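Long-range contacts in glutamine cyclotransferase (Porphyromonas gingivalis W83, PDB 6QQL), which probably converts N-terminal glutamine of peptides into pyroglutamate, as a zinc-dependent glutaminyl cyclase of the alpha/beta-hydrolase type related to the mammalian type II enzymes: residues 29-34 / 292-297; 227-232 / 241-246; 233-238 / 301-306. All coordinates share one frame; numbering follows the deposited sequence.

Interaction 1: residues 29-34 / 292-297; sequences SADSAY and IDKNVL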
loop_
_atom_site.group_PDB
_atom_site.type_symbol
_atom_site.label_atom_id
_atom_site.label_comp_id
_atom_site.label_asym_id
_atom_site.label_seq_id
_atom_site.Cartn_x
_atom_site.Cartn_y
_atom_site.Cartn_z
ATOM N N SER A 29 5.275 -6.112 15.115
ATOM C CA SER A 29 5.584 -7.532 14.994
ATOM C C SER A 29 5.579 -7.903 13.521
ATOM O O SER A 29 4.544 -7.811 12.853
ATOM C CB SER A 29 4.590 -8.407 15.736
ATOM O OG SER A 29 4.620 -9.696 15.137
ATOM N N ALA A 30 6.745 -8.274 13.000
ATOM C CA ALA A 30 6.796 -8.711 11.614
ATOM C C ALA A 30 6.182 -10.100 11.429
ATOM O O ALA A 30 5.658 -10.402 10.341
ATOM C CB ALA A 30 8.237 -8.665 11.123
ATOM N N ASP A 31 6.204 -10.947 12.469
ATOM C CA ASP A 31 5.587 -12.263 12.331
ATOM C C ASP A 31 4.103 -12.132 12.044
ATOM O O ASP A 31 3.571 -12.780 11.133
ATOM C CB ASP A 31 5.808 -13.116 13.576
ATOM C CG ASP A 31 7.199 -13.684 13.648
ATOM O OD1 ASP A 31 7.806 -13.924 12.573
ATOM O OD2 ASP A 31 7.653 -13.954 14.784
ATOM N N SER A 32 3.425 -11.277 12.806
ATOM C CA SER A 32 2.034 -10.951 12.517
ATOM C C SER A 32 1.880 -10.399 11.097
ATOM O O SER A 32 1.034 -10.867 10.321
ATOM C CB SER A 32 1.522 -9.952 13.561
ATOM O OG SER A 32 0.298 -9.363 13.150
ATOM N N ALA A 33 2.686 -9.392 10.741
ATOM C CA ALA A 33 2.609 -8.832 9.395
ATOM C C ALA A 33 2.803 -9.906 8.331
ATOM O O ALA A 33 2.083 -9.922 7.324
ATOM C CB ALA A 33 3.632 -7.715 9.220
ATOM N N TYR A 34 3.779 -10.802 8.525
ATOM C CA TYR A 34 4.004 -11.894 7.572
ATOM C C TYR A 34 2.760 -12.774 7.424
ATOM O O TYR A 34 2.360 -13.116 6.301
ATOM C CB TYR A 34 5.220 -12.733 7.996
ATOM C CG TYR A 34 5.541 -13.876 7.046
ATOM C CD1 TYR A 34 6.260 -13.659 5.874
ATOM C CD2 TYR A 34 5.106 -15.180 7.317
ATOM C CE1 TYR A 34 6.544 -14.706 4.990
ATOM C CE2 TYR A 34 5.384 -16.231 6.440
ATOM C CZ TYR A 34 6.106 -15.987 5.276
ATOM O OH TYR A 34 6.386 -17.011 4.395
ATOM N N ILE A 292 8.872 -13.239 -0.037
ATOM C CA ILE A 292 8.687 -12.320 1.084
ATOM C C ILE A 292 9.753 -12.549 2.153
ATOM O O ILE A 292 9.990 -13.683 2.585
ATOM C CB ILE A 292 7.285 -12.476 1.677
ATOM C CG1 ILE A 292 6.220 -12.183 0.614
ATOM C CG2 ILE A 292 7.119 -11.538 2.864
ATOM C CD1 ILE A 292 6.152 -10.760 0.170
ATOM N N ASP A 293 10.379 -11.465 2.607
ATOM C CA ASP A 293 11.365 -11.503 3.676
ATOM C C ASP A 293 10.800 -10.808 4.914
ATOM O O ASP A 293 10.555 -9.593 4.890
ATOM C CB ASP A 293 12.655 -10.839 3.189
ATOM C CG ASP A 293 13.774 -10.825 4.234
ATOM O OD1 ASP A 293 13.534 -11.132 5.430
ATOM O OD2 ASP A 293 14.918 -10.486 3.846
ATOM N N LYS A 294 10.685 -11.563 6.020
ATOM C CA LYS A 294 10.176 -10.989 7.263
ATOM C C LYS A 294 10.996 -9.780 7.677
ATOM O O LYS A 294 10.439 -8.797 8.181
ATOM C CB LYS A 294 10.209 -12.030 8.395
ATOM C CG LYS A 294 9.124 -13.088 8.364
ATOM C CD LYS A 294 9.060 -13.922 9.645
ATOM C CE LYS A 294 8.146 -15.168 9.455
ATOM N NZ LYS A 294 8.351 -16.305 10.423
ATOM N N ASN A 295 12.300 -9.794 7.400
ATOM C CA ASN A 295 13.141 -8.674 7.824
ATOM C C ASN A 295 12.777 -7.407 7.065
ATOM O O ASN A 295 12.765 -6.311 7.636
ATOM C CB ASN A 295 14.620 -9.009 7.631
ATOM C CG ASN A 295 15.117 -10.064 8.620
ATOM O OD1 ASN A 295 15.806 -11.026 8.247
ATOM N ND2 ASN A 295 14.770 -9.878 9.891
ATOM N N VAL A 296 12.459 -7.539 5.782
ATOM C CA VAL A 296 12.032 -6.376 5.026
ATOM C C VAL A 296 10.675 -5.897 5.532
ATOM O O VAL A 296 10.465 -4.697 5.730
ATOM C CB VAL A 296 12.028 -6.697 3.524
ATOM C CG1 VAL A 296 11.710 -5.475 2.730
ATOM C CG2 VAL A 296 13.377 -7.187 3.126
ATOM N N LEU A 297 9.741 -6.819 5.790
ATOM C CA LEU A 297 8.499 -6.406 6.448
ATOM C C LEU A 297 8.773 -5.662 7.755
ATOM O O LEU A 297 8.147 -4.626 8.018
ATOM C CB LEU A 297 7.564 -7.601 6.681
ATOM C CG LEU A 297 6.939 -8.173 5.400
ATOM C CD1 LEU A 297 6.109 -9.387 5.666
ATOM C CD2 LEU A 297 6.116 -7.106 4.724
#

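Interaction 2: residues 227-232 / 241-246; sequences AVWQTA and FIQADG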
loop_
_atom_site.group_PDB
_atom_site.type_symbol
_atom_site.label_atom_id
_atom_site.label_comp_id
_atom_site.label_asym_id
_atom_site.label_seq_id
_atom_site.Cartn_x
_atom_site.Cartn_y
_atom_site.Cartn_z
ATOM N N ALA A 227 11.722 12.875 7.155
ATOM C CA ALA A 227 11.354 12.389 8.478
ATOM C C ALA A 227 11.260 10.863 8.511
ATOM O O ALA A 227 11.694 10.228 9.476
ATOM C CB ALA A 227 10.040 13.039 8.914
ATOM N N VAL A 228 10.689 10.252 7.476
ATOM C CA VAL A 228 10.572 8.800 7.477
ATOM C C VAL A 228 11.947 8.165 7.353
ATOM O O VAL A 228 12.330 7.312 8.161
ATOM C CB VAL A 228 9.634 8.322 6.353
ATOM C CG1 VAL A 228 9.687 6.812 6.242
ATOM C CG2 VAL A 228 8.201 8.761 6.637
ATOM N N TRP A 229 12.727 8.604 6.361
ATOM C CA TRP A 229 14.021 7.990 6.080
ATOM C C TRP A 229 15.003 8.192 7.223
ATOM O O TRP A 229 15.892 7.357 7.436
ATOM C CB TRP A 229 14.573 8.554 4.781
ATOM C CG TRP A 229 14.435 7.638 3.587
ATOM C CD1 TRP A 229 15.452 7.044 2.877
ATOM C CD2 TRP A 229 13.212 7.232 2.951
ATOM N NE1 TRP A 229 14.932 6.300 1.836
ATOM C CE2 TRP A 229 13.564 6.394 1.864
ATOM C CE3 TRP A 229 11.853 7.494 3.194
ATOM C CZ2 TRP A 229 12.611 5.819 1.035
ATOM C CZ3 TRP A 229 10.910 6.916 2.378
ATOM C CH2 TRP A 229 11.293 6.092 1.306
ATOM N N GLN A 230 14.890 9.308 7.938
ATOM C CA GLN A 230 15.721 9.508 9.115
ATOM C C GLN A 230 15.275 8.610 10.263
ATOM O O GLN A 230 16.108 8.122 11.030
ATOM C CB GLN A 230 15.703 10.983 9.502
ATOM C CG GLN A 230 16.661 11.747 8.621
ATOM C CD GLN A 230 17.108 13.078 9.187
ATOM O OE1 GLN A 230 18.275 13.242 9.549
ATOM N NE2 GLN A 230 16.195 14.049 9.231
ATOM N N THR A 231 13.970 8.365 10.391
ATOM C CA THR A 231 13.510 7.385 11.366
ATOM C C THR A 231 14.120 6.024 11.077
ATOM O O THR A 231 14.754 5.415 11.947
ATOM C CB THR A 231 11.978 7.316 11.362
ATOM O OG1 THR A 231 11.429 8.491 11.978
ATOM C CG2 THR A 231 11.454 6.030 12.043
ATOM N N ALA A 232 13.985 5.560 9.834
ATOM C CA ALA A 232 14.615 4.314 9.405
ATOM C C ALA A 232 16.101 4.286 9.765
ATOM O O ALA A 232 16.582 3.337 10.389
ATOM C CB ALA A 232 14.407 4.131 7.902
ATOM N N PHE A 241 16.326 1.672 3.582
ATOM C CA PHE A 241 15.914 3.027 3.216
ATOM C C PHE A 241 17.127 3.833 2.756
ATOM O O PHE A 241 17.870 4.383 3.572
ATOM C CB PHE A 241 15.188 3.686 4.383
ATOM C CG PHE A 241 13.832 3.110 4.634
ATOM C CD1 PHE A 241 13.688 1.899 5.297
ATOM C CD2 PHE A 241 12.695 3.768 4.182
ATOM C CE1 PHE A 241 12.433 1.357 5.519
ATOM C CE2 PHE A 241 11.432 3.229 4.398
ATOM C CZ PHE A 241 11.302 2.022 5.073
ATOM N N ILE A 242 17.313 3.933 1.443
ATOM C CA ILE A 242 18.504 4.565 0.889
ATOM C C ILE A 242 18.206 6.032 0.589
ATOM O O ILE A 242 17.231 6.356 -0.099
ATOM C CB ILE A 242 18.984 3.819 -0.363
ATOM C CG1 ILE A 242 18.872 2.312 -0.126
ATOM C CG2 ILE A 242 20.431 4.168 -0.653
ATOM C CD1 ILE A 242 19.565 1.834 1.109
ATOM N N GLN A 243 19.059 6.920 1.102
ATOM C CA GLN A 243 18.869 8.367 0.982
ATOM C C GLN A 243 19.502 8.850 -0.319
ATOM O O GLN A 243 20.631 9.338 -0.365
ATOM C CB GLN A 243 19.418 9.076 2.213
ATOM C CG GLN A 243 18.796 8.527 3.490
ATOM C CD GLN A 243 18.568 9.577 4.570
ATOM O OE1 GLN A 243 17.822 10.549 4.373
ATOM N NE2 GLN A 243 19.201 9.373 5.731
ATOM N N ALA A 244 18.750 8.680 -1.401
ATOM C CA ALA A 244 19.225 8.919 -2.754
ATOM C C ALA A 244 18.035 8.829 -3.694
ATOM O O ALA A 244 17.039 8.172 -3.382
ATOM C CB ALA A 244 20.310 7.906 -3.149
ATOM N N ASP A 245 18.137 9.510 -4.830
ATOM C CA ASP A 245 17.033 9.548 -5.783
ATOM C C ASP A 245 16.762 8.163 -6.365
ATOM O O ASP A 245 17.688 7.396 -6.643
ATOM C CB ASP A 245 17.347 10.532 -6.905
ATOM C CG ASP A 245 17.591 11.933 -6.382
ATOM O OD1 ASP A 245 16.608 12.604 -5.985
ATOM O OD2 ASP A 245 18.776 12.352 -6.348
ATOM N N GLY A 246 15.471 7.841 -6.505
ATOM C CA GLY A 246 14.986 6.640 -7.154
ATOM C C GLY A 246 14.278 6.949 -8.457
ATOM O O GLY A 246 14.866 7.560 -9.352
#

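Interaction 3: residues 233-238 / 301-306; sequences AALGYG and GETVIR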
loop_
_atom_site.group_PDB
_atom_site.type_symbol
_atom_site.label_atom_id
_atom_site.label_comp_id
_atom_site.label_asym_id
_atom_site.label_seq_id
_atom_site.Cartn_x
_atom_site.Cartn_y
_atom_site.Cartn_z
ATOM N N ALA A 233 16.842 5.317 9.346
ATOM C CA ALA A 233 18.247 5.473 9.716
ATOM C C ALA A 233 18.475 5.235 11.205
ATOM O O ALA A 233 19.242 4.344 11.591
ATOM C CB ALA A 233 18.736 6.874 9.324
ATOM N N ALA A 234 17.812 6.026 12.057
ATOM C CA ALA A 234 18.013 5.898 13.499
ATOM C C ALA A 234 17.706 4.489 13.975
ATOM O O ALA A 234 18.346 3.996 14.911
ATOM C CB ALA A 234 17.164 6.915 14.258
ATOM N N LEU A 235 16.751 3.819 13.329
ATOM C CA LEU A 235 16.426 2.451 13.685
ATOM C C LEU A 235 17.367 1.444 13.038
ATOM O O LEU A 235 17.142 0.233 13.183
ATOM C CB LEU A 235 14.997 2.129 13.276
ATOM C CG LEU A 235 13.955 2.957 14.001
ATOM C CD1 LEU A 235 12.555 2.605 13.481
ATOM C CD2 LEU A 235 14.097 2.774 15.499
ATOM N N GLY A 236 18.388 1.910 12.311
ATOM C CA GLY A 236 19.341 1.012 11.694
ATOM C C GLY A 236 18.869 0.312 10.443
ATOM O O GLY A 236 19.303 -0.818 10.160
ATOM N N TYR A 237 17.991 0.946 9.674
ATOM C CA TYR A 237 17.428 0.321 8.489
ATOM C C TYR A 237 17.983 0.926 7.211
ATOM O O TYR A 237 17.450 0.681 6.125
ATOM C CB TYR A 237 15.906 0.426 8.532
ATOM C CG TYR A 237 15.323 -0.523 9.543
ATOM C CD1 TYR A 237 15.541 -1.879 9.432
ATOM C CD2 TYR A 237 14.591 -0.060 10.640
ATOM C CE1 TYR A 237 15.024 -2.763 10.357
ATOM C CE2 TYR A 237 14.072 -0.940 11.584
ATOM C CZ TYR A 237 14.292 -2.301 11.432
ATOM O OH TYR A 237 13.787 -3.216 12.346
ATOM N N GLY A 238 19.084 1.665 7.320
ATOM C CA GLY A 238 19.701 2.300 6.181
ATOM C C GLY A 238 20.216 1.346 5.130
ATOM O O GLY A 238 20.605 1.808 4.054
ATOM N N GLY A 301 7.657 -1.799 8.429
ATOM C CA GLY A 301 6.690 -1.734 9.515
ATOM C C GLY A 301 7.196 -0.987 10.733
ATOM O O GLY A 301 6.538 -0.071 11.237
ATOM N N GLU A 302 8.368 -1.368 11.235
ATOM C CA GLU A 302 8.853 -0.714 12.441
ATOM C C GLU A 302 9.162 0.756 12.179
ATOM O O GLU A 302 8.962 1.592 13.073
ATOM C CB GLU A 302 10.085 -1.431 12.988
ATOM C CG GLU A 302 10.464 -0.994 14.396
ATOM C CD GLU A 302 9.504 -1.505 15.463
ATOM O OE1 GLU A 302 9.116 -2.694 15.394
ATOM O OE2 GLU A 302 9.148 -0.716 16.371
ATOM N N THR A 303 9.587 1.102 10.951
ATOM C CA THR A 303 9.786 2.515 10.611
ATOM C C THR A 303 8.468 3.278 10.661
ATOM O O THR A 303 8.353 4.296 11.351
ATOM C CB THR A 303 10.450 2.679 9.229
ATOM O OG1 THR A 303 11.795 2.170 9.237
ATOM C CG2 THR A 303 10.512 4.127 8.854
ATOM N N VAL A 304 7.442 2.772 9.984
ATOM C CA VAL A 304 6.213 3.546 9.870
ATOM C C VAL A 304 5.543 3.701 11.228
ATOM O O VAL A 304 5.090 4.796 11.581
ATOM C CB VAL A 304 5.275 2.904 8.834
ATOM C CG1 VAL A 304 3.924 3.548 8.876
ATOM C CG2 VAL A 304 5.866 3.044 7.469
ATOM N N ILE A 305 5.470 2.621 12.015
ATOM C CA ILE A 305 4.852 2.715 13.341
ATOM C C ILE A 305 5.607 3.717 14.227
ATOM O O ILE A 305 4.994 4.533 14.928
ATOM C CB ILE A 305 4.734 1.312 13.976
ATOM C CG1 ILE A 305 3.695 1.314 15.096
ATOM C CG2 ILE A 305 6.047 0.813 14.545
ATOM C CD1 ILE A 305 2.996 0.007 15.271
ATOM N N ARG A 306 6.942 3.704 14.174
ATOM C CA ARG A 306 7.732 4.644 14.963
ATOM C C ARG A 306 7.483 6.078 14.521
ATOM O O ARG A 306 7.286 6.972 15.352
ATOM C CB ARG A 306 9.212 4.291 14.849
ATOM C CG ARG A 306 9.536 3.180 15.734
ATOM C CD ARG A 306 9.649 3.688 17.142
ATOM N NE ARG A 306 9.717 2.555 18.054
ATOM C CZ ARG A 306 10.701 1.663 18.109
ATOM N NH1 ARG A 306 11.748 1.763 17.302
ATOM N NH2 ARG A 306 10.630 0.664 18.983
#

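Interaction 1: residues 29-34 / 292-297
K294 lies across one face of the Y34 ring. Its CE sits 4.0 Å from the centroid of that ring, over the face but offset toward the rim, a CH-pi contact. K294 CG touches Y34 CD1 at 3.8 Å. The two side chains cross at about a right angle. The K294 chain is extended beyond CG and carries NZ past the ring to D31. K294 NZ and D31 OD1 are 3.3 Å apart, a salt bridge whose hydrogen bond is weak. At the edge of the Y34 ring, I292 CG2 meets Y34 CD1 at 3.8 Å. L297 CD1 also lies near the ring plane and packs on Y34 CA at 3.8 Å. A30 CB rests on K294 O at 3.7 Å. Farther out, both helices are capped: S29 OG accepts from S32 N, and D293 OD1 accepts from N295 N. S32 OG and S29 N both bond E143, which ties the first turn of helix 30-42 to helix 131-149. The contact is thus mainly apolar, with the aliphatic part of a lysine on an aromatic face. The charge pair lies at its exposed margin and probably adds modest attraction.

Interaction 2: residues 227-232 / 241-246
F241 and W229 meet edge to face. The F241 ring turns its edge toward the W229 indole, with the two planes at 82°. F241 CD2 is the bump: it stands 3.5 Å above the indole plane, over its centre. The centroid of the F241 ring and that of the six-membered ring of W229 are 4.9 Å apart. F241 CB takes the neighbouring place, 3.8 Å from the centroid of the five-membered ring of W229, a CH-pi contact over the face. With CB over the five-membered ring and CD2 over the centre of the indole, one phenylalanine spans both rings on that face. The small A232 supplies the next surface. Its CB fits against F241 CG and CD1, 3.5 Å from CG. V228 CG1 is a looser neighbour, 4.4 Å from F241 CE2. At the indole edge the strand backbone passes close by. W229 NE1 gives a weak, bent hydrogen bond to I242 O at 3.0 Å, with an N-H...O angle of 131°. F211 O is a second weak partner of NE1. Q243 borders the same edge, with CG 3.7 Å from W229 CD1. Its chain bends at chi2, and OE1 comes near W229 CB. Q243 is also the centre of an inverse gamma turn, just before the chain turns a corner at A244.

The contact lays helix 222-234 across strand 241-243, with the short axes 8.5 Å apart. Strand 211-213 lies beside that strand. Its W213 meets W229 edge to face, and F211 meets the F241 ring. I267 of the outer sheet strand 264-268 touches both W229 and F241. V228 and A232, which touch F241, also pack on T303 of helix 294-311.

Interaction 3: residues 233-238 / 301-306
L235 reaches R306 and the E302 carbonyl with its two methyl groups. L235 CD2 lies at the edge of the R306 guanidinium, in its plane, with NH1 as the nearest atom. L235 CD1 instead packs on R306 CG at 3.8 Å and on E302 O at 3.8 Å. L235 and R306 cross obliquely. L235 CG is anti to its carbonyl carbon (chi1 -64°), on the side of helix 294-311. The R306 chain bends at chi2 (-78°). One face of its guanidinium is met by E302 OE2, 3.2 Å above the plane and over its centre. R306 NH2 and E302 OE2 are 3.3 Å apart. This is a salt bridge of charges alone, because no N-H points at the oxygen. L235 and the carboxylate thus meet different parts of the same flat group, one at the edge and one over a face.

Y237 runs past T303 in the opposite direction. Its CD2 is 3.8 Å from T303 OG1, in an oblique approach. T303 OG1 itself bonds A299 O. The Y237 hydroxyl lies 4.2 Å from E302 CB and hydrogen-bonds D298 OD2. Ring and E302 carboxylate are turned 22° from each other. L235 O sits over one face of the Y237 ring, toward the rim. A Schellman motif at G236, with positive phi, ends helix 222-234 and turns the chain between L235 and Y237.

The contact joins the C-terminal end of that helix to the middle of helix 294-311. E302 also accepts from the backbone N of L27 and F28, and R306 touches D26 and L27, which brings in the N-terminal loop. Behind helix 294-311, V304 and I305 pack on helix 131-149.

In the fold
Helix 294-311 joins interactions 1 and 3, whose centres are 13 Å apart: its start meets helix 30-42, and a later part meets the end of helix 222-234. Helix 222-234 in turn joins interactions 2 and 3, with centres 10 Å apart. These two touch directly. A232 O and Y237 N are 2.9 Å apart, a probable hydrogen bond, and A232 CB packs on T303 OG1 at 3.5 Å. Interactions 1 and 2 do not touch. E302, D26, F28 and D298 are magnesium ligands seen in this protein, probably of one site; no magnesium is bound to this chain. The bound zinc ion, held by D133, D167 and H283, lies apart, about 13 Å from the I292 side chain.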